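Local atomic coordinates of peptidoglycan recognition protein 3 (Branchiostoma belcheri tsingtauense, PDB entry 4Z8I), a protein that probably recognises bacterial peptidoglycan and, as a zinc-containing N-acetylmuramoyl-L-alanine amidase, probably cleaves the amide bond between its glycan strand and stem peptide. Residues 90-95 and 159-164. Numbering follows the deposited sequence.
Sequences VVIHHS and IGICFM. With ZN (zinc ion), chain B.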
ATOM      1  N   VAL A  90      -4.055  -6.318   8.004  1.00 35.77           N
ATOM      2  CA  VAL A  90      -3.171  -5.198   7.683  1.00 35.79           C
ATOM      3  C   VAL A  90      -3.330  -4.093   8.721  1.00 40.45           C
ATOM      4  O   VAL A  90      -4.447  -3.637   8.982  1.00 35.29           O
ATOM      5  CB  VAL A  90      -3.485  -4.618   6.290  1.00 36.68           C
ATOM      6  CG1 VAL A  90      -2.523  -3.495   5.952  1.00 32.60           C
ATOM      7  CG2 VAL A  90      -3.413  -5.703   5.237  1.00 30.38           C
ATOM      8  N   VAL A  91      -2.215  -3.670   9.315  1.00 33.26           N
ATOM      9  CA  VAL A  91      -2.239  -2.628  10.340  1.00 37.41           C
ATOM     10  C   VAL A  91      -1.623  -1.343   9.798  1.00 44.83           C
ATOM     11  O   VAL A  91      -0.533  -1.363   9.221  1.00 36.63           O
ATOM     12  CB  VAL A  91      -1.493  -3.074  11.615  1.00 33.10           C
ATOM     13  CG1 VAL A  91      -1.625  -2.031  12.704  1.00 31.72           C
ATOM     14  CG2 VAL A  91      -2.038  -4.402  12.102  1.00 28.44           C
ATOM     15  N   ILE A  92      -2.327  -0.229   9.977  1.00 37.94           N
ATOM     16  CA  ILE A  92      -1.872   1.055   9.458  1.00 37.53           C
ATOM     17  C   ILE A  92      -1.250   1.911  10.561  1.00 48.89           C
ATOM     18  O   ILE A  92      -1.825   2.065  11.642  1.00 33.22           O
ATOM     19  CB  ILE A  92      -3.025   1.825   8.788  1.00 33.98           C
ATOM     20  CG1 ILE A  92      -3.619   0.999   7.646  1.00 39.32           C
ATOM     21  CG2 ILE A  92      -2.547   3.177   8.275  1.00 25.65           C
ATOM     22  CD1 ILE A  92      -2.642   0.722   6.519  1.00 24.61           C
ATOM     23  N   HIS A  93      -0.075   2.467  10.278  1.00 39.84           N
ATOM     24  CA  HIS A  93       0.659   3.259  11.257  1.00 31.41           C
ATOM     25  C   HIS A  93       0.934   4.660  10.736  1.00 38.83           C
ATOM     26  O   HIS A  93       0.890   4.897   9.530  1.00 37.61           O
ATOM     27  CB  HIS A  93       1.992   2.584  11.586  1.00 26.32           C
ATOM     28  CG  HIS A  93       1.854   1.309  12.355  1.00 32.51           C
ATOM     29  ND1 HIS A  93       1.864   1.268  13.731  1.00 41.69           N
ATOM     30  CD2 HIS A  93       1.707   0.028  11.942  1.00 31.70           C
ATOM     31  CE1 HIS A  93       1.727   0.019  14.134  1.00 33.61           C
ATOM     32  NE2 HIS A  93       1.628  -0.753  13.067  1.00 30.78           N
ATOM     33  N   HIS A  94       1.212   5.590  11.647  1.00 30.83           N
ATOM     34  CA  HIS A  94       1.804   6.864  11.253  1.00 34.32           C
ATOM     35  C   HIS A  94       3.155   7.035  11.944  1.00 34.91           C
ATOM     36  O   HIS A  94       3.403   6.447  12.996  1.00 30.89           O
ATOM     37  CB  HIS A  94       0.859   8.059  11.484  1.00 23.61           C
ATOM     38  CG  HIS A  94       0.799   8.545  12.901  1.00 45.81           C
ATOM     39  ND1 HIS A  94       0.493   9.853  13.220  1.00 35.79           N
ATOM     40  CD2 HIS A  94       0.979   7.904  14.081  1.00 33.39           C
ATOM     41  CE1 HIS A  94       0.502   9.998  14.533  1.00 31.65           C
ATOM     42  NE2 HIS A  94       0.796   8.831  15.079  1.00 35.39           N
ATOM     43  N   SER A  95       4.037   7.813  11.330  1.00 43.70           N
ATOM     44  CA  SER A  95       5.376   8.011  11.867  1.00 35.89           C
ATOM     45  C   SER A  95       5.335   8.844  13.144  1.00 46.52           C
ATOM     46  O   SER A  95       6.245   8.760  13.971  1.00 38.98           O
ATOM     47  CB  SER A  95       6.264   8.697  10.827  1.00 22.00           C
ATOM     48  OG  SER A  95       7.494   9.110  11.387  1.00 98.55           O
ATOM     49  N   ILE A 159       0.868  -7.370   8.210  1.00 38.29           N
ATOM     50  CA  ILE A 159       1.825  -6.521   7.526  1.00 29.56           C
ATOM     51  C   ILE A 159       1.657  -5.117   8.102  1.00 40.04           C
ATOM     52  O   ILE A 159       0.539  -4.605   8.182  1.00 51.73           O
ATOM     53  CB  ILE A 159       1.549  -6.496   6.009  1.00 46.74           C
ATOM     54  CG1 ILE A 159       1.994  -7.810   5.361  1.00 61.72           C
ATOM     55  CG2 ILE A 159       2.249  -5.322   5.347  1.00 56.67           C
ATOM     56  CD1 ILE A 159       3.489  -8.053   5.435  1.00 63.14           C
ATOM     57  N   GLY A 160       2.755  -4.502   8.527  1.00 51.17           N
ATOM     58  CA  GLY A 160       2.699  -3.156   9.066  1.00 27.33           C
ATOM     59  C   GLY A 160       3.090  -2.110   8.040  1.00 48.09           C
ATOM     60  O   GLY A 160       4.221  -2.104   7.548  1.00 48.99           O
ATOM     61  N   ILE A 161       2.150  -1.229   7.710  1.00 57.08           N
ATOM     62  CA  ILE A 161       2.422  -0.120   6.802  1.00 41.60           C
ATOM     63  C   ILE A 161       2.406   1.193   7.568  1.00 29.87           C
ATOM     64  O   ILE A 161       1.421   1.516   8.234  1.00 34.77           O
ATOM     65  CB  ILE A 161       1.378  -0.027   5.682  1.00 38.64           C
ATOM     66  CG1 ILE A 161       1.337  -1.326   4.877  1.00 36.77           C
ATOM     67  CG2 ILE A 161       1.682   1.153   4.774  1.00 20.13           C
ATOM     68  CD1 ILE A 161       0.277  -1.337   3.796  1.00 31.95           C
ATOM     69  N   CYS A 162       3.493   1.951   7.471  1.00 37.38           N
ATOM     70  CA  CYS A 162       3.587   3.212   8.198  1.00 39.81           C
ATOM     71  C   CYS A 162       3.690   4.410   7.268  1.00 40.15           C
ATOM     72  O   CYS A 162       4.620   4.506   6.475  1.00 34.83           O
ATOM     73  CB  CYS A 162       4.785   3.191   9.148  1.00 44.70           C
ATOM     74  SG  CYS A 162       5.027   4.733  10.044  1.00 37.93           S
ATOM     75  N   PHE A 163       2.730   5.323   7.369  1.00 37.67           N
ATOM     76  CA  PHE A 163       2.812   6.586   6.651  1.00 40.95           C
ATOM     77  C   PHE A 163       3.809   7.469   7.383  1.00 46.24           C
ATOM     78  O   PHE A 163       3.786   7.544   8.610  1.00 41.77           O
ATOM     79  CB  PHE A 163       1.449   7.276   6.607  1.00 40.65           C
ATOM     80  CG  PHE A 163       0.458   6.608   5.700  1.00 51.19           C
ATOM     81  CD1 PHE A 163      -0.151   5.417   6.068  1.00 41.74           C
ATOM     82  CD2 PHE A 163       0.119   7.183   4.485  1.00 59.31           C
ATOM     83  CE1 PHE A 163      -1.066   4.807   5.236  1.00 36.21           C
ATOM     84  CE2 PHE A 163      -0.797   6.576   3.649  1.00 47.02           C
ATOM     85  CZ  PHE A 163      -1.391   5.390   4.026  1.00 41.62           C
ATOM     86  N   MET A 164       4.689   8.129   6.639  1.00 42.82           N
ATOM     87  CA  MET A 164       5.667   9.012   7.264  1.00 31.02           C
ATOM     88  C   MET A 164       5.125  10.426   7.450  1.00 33.77           C
ATOM     89  O   MET A 164       4.962  11.180   6.489  1.00 34.97           O
ATOM     90  CB  MET A 164       6.984   9.012   6.491  1.00 21.85           C
ATOM     91  CG  MET A 164       7.747   7.710   6.645  1.00 21.09           C
ATOM     92  SD  MET A 164       9.350   7.723   5.839  1.00 41.28           S
ATOM     93  CE  MET A 164       8.857   7.889   4.123  1.00 25.36           C
TER
HETATM   94 ZN    ZN B 301       1.518   2.628  15.161  0.95 44.88          ZN
HETATM   95  O   HOH W   1       3.397   2.642  15.695  1.00 39.06           O
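The floor of the zinc site is built here from two neighbouring parallel strands of the central mixed sheet: 90-95 carries the zinc ligand His93 and pairs with 159-164, whose Cys162 is a neighbour of His93 on the same face and not a ligand. Main-chain bonds alternate in the parallel manner: Val91 gives its N-H to Ile159 and takes one from Ile161, then His93 does the same between Ile161 and Phe163. His93 N lies 2.7 Å from Ile161 O, and Phe163 N 2.9 Å from His93 O. Beyond them a weak bent bond joins Ser95 N to Phe163 O, where 90-95 leaves the sheet.

On the metal face the His93 ring turns back beside its own backbone N, CG anti to the carbonyl carbon (chi1 -69°), and His93 ND1 meets the zinc ion at 2.0 Å. A water sits 1.9 Å from the zinc ion, and His202 and Cys210 complete the site. The far ring nitrogen, NE2, is hydrogen-bonded to His150, a second-shell contact that helps fix the ring's rotation. Cys162 lies alongside, its CB 3.8 Å from His93 CB, while its SG, anti to the backbone N, reaches instead toward Ser95 N. Gly160 has no side chain, and its CA lies at the edge of the imidazole, near the ring plane, 4.4 Å from His93 CD2.

The other face is greasy. Ile92 CD1 runs along Ile161 to 4.2 Å from its CB, and Val90 CG1 meets the tip of Ile161, CD1. Ile92 CG2 approaches Phe163 CE1 obliquely at 3.8 Å, and helix 174-190 packs over Ile161 and Phe163. A sheet with helix packing on one face and a zinc-binding histidine on the other fits the PGRP/type 2 amidase fold.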